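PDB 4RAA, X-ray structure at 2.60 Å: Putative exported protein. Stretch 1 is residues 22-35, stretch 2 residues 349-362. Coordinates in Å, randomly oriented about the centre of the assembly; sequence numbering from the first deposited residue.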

# COMPACT_ATOMS: atom_id res chain seq x y z
N ASP A 22 4.45 -9.65 47.62
CA ASP A 22 5.91 -9.67 47.73
C ASP A 22 6.46 -11.10 47.69
O ASP A 22 7.47 -11.35 47.05
CB ASP A 22 6.31 -8.97 49.06
CG ASP A 22 7.79 -8.60 49.13
OD1 ASP A 22 8.28 -7.98 48.16
OD2 ASP A 22 8.42 -8.87 50.18
N SER A 23 5.78 -12.03 48.35
CA SER A 23 6.21 -13.44 48.43
C SER A 23 6.06 -14.24 47.14
O SER A 23 6.96 -15.00 46.79
CB SER A 23 5.46 -14.17 49.56
OG SER A 23 4.07 -14.21 49.30
N ILE A 24 4.92 -14.09 46.46
CA ILE A 24 4.63 -14.84 45.20
C ILE A 24 5.21 -14.26 43.90
O ILE A 24 5.14 -14.92 42.85
CB ILE A 24 3.10 -15.12 44.99
CG1 ILE A 24 2.27 -13.82 44.96
CG2 ILE A 24 2.58 -16.07 46.06
CD1 ILE A 24 0.82 -14.02 44.60
N LEU A 25 5.78 -13.04 43.95
CA LEU A 25 6.36 -12.36 42.78
C LEU A 25 7.86 -12.07 42.91
O LEU A 25 8.36 -11.87 44.03
CB LEU A 25 5.65 -11.02 42.54
CG LEU A 25 4.15 -11.02 42.19
CD1 LEU A 25 3.60 -9.60 42.27
CD2 LEU A 25 3.90 -11.63 40.82
N GLU A 26 8.54 -12.07 41.75
CA GLU A 26 9.96 -11.70 41.63
C GLU A 26 10.03 -10.42 40.79
O GLU A 26 9.43 -10.34 39.71
CB GLU A 26 10.84 -12.81 41.04
CG GLU A 26 10.52 -13.30 39.62
CD GLU A 26 11.41 -14.47 39.20
OE1 GLU A 26 12.60 -14.50 39.59
OE2 GLU A 26 10.94 -15.34 38.44
N LEU A 27 10.78 -9.45 41.31
CA LEU A 27 10.92 -8.10 40.75
C LEU A 27 12.26 -7.85 40.11
O LEU A 27 13.25 -8.54 40.35
CB LEU A 27 10.72 -7.04 41.86
CG LEU A 27 9.31 -6.62 42.25
CD1 LEU A 27 8.32 -7.78 42.33
CD2 LEU A 27 9.36 -5.84 43.57
N SER A 28 12.27 -6.79 39.31
CA SER A 28 13.46 -6.28 38.66
C SER A 28 13.14 -4.87 38.20
O SER A 28 11.97 -4.55 37.94
CB SER A 28 13.88 -7.17 37.50
OG SER A 28 15.02 -6.65 36.86
N PHE A 29 14.16 -4.02 38.15
CA PHE A 29 14.00 -2.62 37.73
C PHE A 29 15.02 -2.23 36.66
O PHE A 29 16.12 -2.78 36.62
CB PHE A 29 14.14 -1.70 38.94
CG PHE A 29 13.07 -1.90 39.97
CD1 PHE A 29 11.80 -1.34 39.79
CD2 PHE A 29 13.32 -2.63 41.14
CE1 PHE A 29 10.81 -1.50 40.74
CE2 PHE A 29 12.32 -2.79 42.10
CZ PHE A 29 11.07 -2.23 41.90
N LEU A 30 14.62 -1.31 35.80
CA LEU A 30 15.48 -0.81 34.72
C LEU A 30 15.23 0.67 34.52
O LEU A 30 14.08 1.08 34.39
CB LEU A 30 15.18 -1.54 33.42
CG LEU A 30 16.05 -1.25 32.20
CD1 LEU A 30 17.52 -1.54 32.48
CD2 LEU A 30 15.55 -2.06 31.01
N LYS A 31 16.31 1.43 34.47
CA LYS A 31 16.26 2.87 34.26
C LYS A 31 16.42 3.17 32.77
O LYS A 31 17.39 2.74 32.15
CB LYS A 31 17.40 3.49 35.06
CG LYS A 31 17.31 4.98 35.15
CD LYS A 31 18.35 5.59 36.05
CE LYS A 31 18.41 7.08 35.80
NZ LYS A 31 17.08 7.75 35.87
N LEU A 32 15.45 3.88 32.19
CA LEU A 32 15.55 4.32 30.79
C LEU A 32 16.41 5.58 30.71
O LEU A 32 16.26 6.49 31.53
CB LEU A 32 14.17 4.61 30.19
CG LEU A 32 13.24 3.42 29.97
CD1 LEU A 32 11.85 3.90 29.61
CD2 LEU A 32 13.78 2.50 28.89
N GLN A 33 17.32 5.61 29.73
CA GLN A 33 18.23 6.75 29.51
C GLN A 33 17.40 7.98 29.11
O GLN A 33 16.42 7.85 28.37
CB GLN A 33 19.24 6.41 28.41
CG GLN A 33 20.36 7.42 28.20
CD GLN A 33 21.24 7.10 26.99
OE1 GLN A 33 20.96 6.20 26.20
NE2 GLN A 33 22.31 7.88 26.83
N THR A 34 17.80 9.15 29.59
CA THR A 34 17.06 10.39 29.33
C THR A 34 17.88 11.45 28.57
O THR A 34 18.64 12.20 29.17
CB THR A 34 16.51 10.97 30.64
OG1 THR A 34 15.83 9.93 31.37
CG2 THR A 34 15.56 12.16 30.36
N LYS A 35 17.72 11.46 27.25
CA LYS A 35 18.32 12.45 26.36
C LYS A 35 17.18 13.26 25.73
O LYS A 35 16.02 12.81 25.71
CB LYS A 35 19.14 11.78 25.25
CG LYS A 35 20.43 11.12 25.72
CD LYS A 35 21.37 10.78 24.57
CE LYS A 35 20.81 9.71 23.65
NZ LYS A 35 21.76 9.35 22.55
N GLU A 349 15.12 14.46 38.81
CA GLU A 349 13.66 14.71 38.86
C GLU A 349 13.00 14.69 37.47
O GLU A 349 11.83 14.31 37.36
CB GLU A 349 13.31 16.04 39.57
CG GLU A 349 13.48 16.07 41.10
CD GLU A 349 14.91 16.22 41.59
OE1 GLU A 349 15.82 16.46 40.77
OE2 GLU A 349 15.13 16.14 42.83
N GLU A 350 13.76 15.04 36.43
CA GLU A 350 13.27 15.11 35.04
C GLU A 350 13.41 13.80 34.26
O GLU A 350 12.92 13.73 33.15
CB GLU A 350 14.00 16.23 34.26
CG GLU A 350 14.00 17.62 34.91
CD GLU A 350 14.93 17.77 36.11
OE1 GLU A 350 15.76 16.87 36.34
OE2 GLU A 350 14.82 18.77 36.84
N ASP A 351 14.04 12.78 34.84
CA ASP A 351 14.31 11.51 34.11
C ASP A 351 13.06 10.71 33.72
O ASP A 351 12.04 10.74 34.41
CB ASP A 351 15.29 10.58 34.89
CG ASP A 351 16.75 11.04 34.81
OD1 ASP A 351 17.18 11.64 33.81
OD2 ASP A 351 17.49 10.74 35.77
N ASN A 352 13.18 9.98 32.60
CA ASN A 352 12.13 9.10 32.08
C ASN A 352 11.76 8.03 33.09
O ASN A 352 12.46 7.81 34.07
CB ASN A 352 12.55 8.42 30.76
CG ASN A 352 12.60 9.38 29.57
OD1 ASN A 352 12.05 10.48 29.60
ND2 ASN A 352 13.25 8.94 28.49
N SER A 353 10.64 7.37 32.83
CA SER A 353 10.12 6.32 33.71
C SER A 353 11.13 5.21 34.04
O SER A 353 11.91 4.79 33.17
CB SER A 353 8.87 5.67 33.11
OG SER A 353 7.83 6.62 32.93
N ILE A 354 11.12 4.78 35.30
CA ILE A 354 11.86 3.59 35.74
C ILE A 354 10.85 2.45 35.53
O ILE A 354 9.76 2.46 36.13
CB ILE A 354 12.30 3.63 37.22
CG1 ILE A 354 13.28 4.79 37.44
CG2 ILE A 354 12.91 2.27 37.63
CD1 ILE A 354 13.75 4.98 38.87
N LEU A 355 11.21 1.48 34.69
CA LEU A 355 10.33 0.33 34.42
C LEU A 355 10.43 -0.72 35.53
O LEU A 355 11.52 -1.01 36.01
CB LEU A 355 10.66 -0.35 33.09
CG LEU A 355 10.64 0.54 31.84
CD1 LEU A 355 10.93 -0.32 30.62
CD2 LEU A 355 9.33 1.29 31.70
N LEU A 356 9.27 -1.25 35.90
CA LEU A 356 9.14 -2.35 36.84
C LEU A 356 8.89 -3.58 35.99
O LEU A 356 7.92 -3.63 35.22
CB LEU A 356 7.94 -2.13 37.79
CG LEU A 356 7.39 -3.33 38.58
CD1 LEU A 356 8.46 -4.08 39.36
CD2 LEU A 356 6.28 -2.86 39.50
N PHE A 357 9.78 -4.56 36.12
CA PHE A 357 9.63 -5.87 35.50
C PHE A 357 9.20 -6.79 36.64
O PHE A 357 9.93 -6.91 37.63
CB PHE A 357 10.93 -6.33 34.86
CG PHE A 357 11.29 -5.56 33.62
CD1 PHE A 357 11.99 -4.36 33.72
CD2 PHE A 357 10.92 -6.01 32.36
CE1 PHE A 357 12.32 -3.64 32.58
CE2 PHE A 357 11.25 -5.29 31.22
CZ PHE A 357 11.95 -4.10 31.33
N VAL A 358 8.02 -7.41 36.50
CA VAL A 358 7.44 -8.28 37.54
C VAL A 358 6.73 -9.50 36.94
O VAL A 358 6.10 -9.40 35.90
CB VAL A 358 6.46 -7.47 38.44
CG1 VAL A 358 5.33 -6.83 37.64
CG2 VAL A 358 5.89 -8.32 39.57
N ARG A 359 6.85 -10.64 37.62
CA ARG A 359 6.19 -11.89 37.21
C ARG A 359 6.06 -12.84 38.40
O ARG A 359 6.62 -12.58 39.46
CB ARG A 359 6.95 -12.58 36.07
CG ARG A 359 8.37 -13.01 36.43
CD ARG A 359 9.12 -13.63 35.25
NE ARG A 359 10.46 -14.08 35.64
CZ ARG A 359 11.35 -14.69 34.85
NH1 ARG A 359 11.08 -14.96 33.57
NH2 ARG A 359 12.54 -15.04 35.36
N ILE A 360 5.32 -13.93 38.20
CA ILE A 360 5.17 -14.96 39.22
C ILE A 360 6.50 -15.71 39.24
O ILE A 360 6.99 -16.12 38.18
CB ILE A 360 3.99 -15.92 38.92
CG1 ILE A 360 2.64 -15.17 38.98
CG2 ILE A 360 3.95 -17.11 39.88
CD1 ILE A 360 2.17 -14.75 40.37
N LYS A 361 7.08 -15.85 40.43
CA LYS A 361 8.33 -16.61 40.59
C LYS A 361 8.01 -18.11 40.59
O LYS A 361 6.94 -18.50 41.09
CB LYS A 361 9.09 -16.21 41.87
CG LYS A 361 8.43 -16.59 43.21
CD LYS A 361 9.21 -16.08 44.42
CE LYS A 361 10.61 -16.69 44.53
NZ LYS A 361 11.32 -16.29 45.77
N LYS A 362 8.91 -18.91 40.01
CA LYS A 362 8.80 -20.39 40.04
C LYS A 362 9.65 -20.91 41.20
O LYS A 362 10.15 -20.15 42.04
CB LYS A 362 9.23 -21.03 38.72
CG LYS A 362 8.33 -20.67 37.55
CD LYS A 362 8.55 -21.60 36.36
CE LYS A 362 7.78 -21.11 35.14
NZ LYS A 362 7.87 -22.07 34.02
OXT LYS A 362 9.85 -22.12 41.32
O HOH W 1 15.11 6.79 34.03

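A strand beginning at Leu 25 lies antiparallel to residues 354-360, with an angle of 159° between their N-to-C directions. The backbone ladder fixes the register. Glu 26 N donates to Arg 359 O (3.0 Å), Phe 357 N to Ser 28 O (2.8 Å), and Leu 30 and Leu 355 bond reciprocally, Leu 30 N to Leu 355 O at 3.1 Å and Leu 355 N to Leu 30 O at 2.9 Å. The return bond from Arg 359 N to Glu 26 O is weak at 3.3 Å. Beyond the strand pairs, Lys 361 N reaches Ile 24 O at 3.2 Å, extending the pairing past Leu 25.

With the register set, the chi angles bring particular atoms into contact. Leu 27, Phe 29, Leu 356 and Val 358 share one face of the sheet. Leu 27, with chi1 -83° and chi2 41°, brings CD1 to 3.7 Å from Val 358 CG2, while its CG lies 3.9 Å from Leu 356 CD1. That same methyl meets the Phe 29 ring, Leu 356 CD1 lying 3.8 Å from Phe 29 CE1; Leu 356, t at chi1 and p at chi2, thus brings CD1 into contact with two residues of the opposite strand. At the Leu 25-Ile 360 pair the CA-to-CB bonds diverge, yet both side chains take m at chi1 and their ends come back together, with Leu 25 CD2 3.6 Å from Ile 360 CD1.

Glu 26, Ser 28, Leu 30, Leu 355, Phe 357 and Arg 359 occupy the other face. Phe 357, m at chi1, presents its ring edge to Leu 30, CE1 lying 3.6 Å from Leu 30 CB. Glu 26 and Arg 359 are both p at chi1 and extended at chi2. Arg 359 stays extended through chi4, and the carboxylate and guanidinium meet in a salt bridge, Glu 26 OE2 to Arg 359 NE at 3.1 Å; its hydrogen bond is weak, with an angle of only 131°.

Lys 31 is t through chi3 and turns at chi4 (52°), placing NZ 3.0 Å from Asp 351 OD2 in a second salt bridge. The ammonium also donates to a water (NZ to water O, 2.9 Å), which in turn donates to Leu 32 O and Asn 352 O, both 2.8 Å from the water oxygen, and so ties the two loops together. Thr 34 points toward the other stretch, and its m rotamer (-50°) offers OG1 to Asn 352 N at 2.9 Å. This nearly straight bond (168°) anchors the loop segments where strand pairing no longer does.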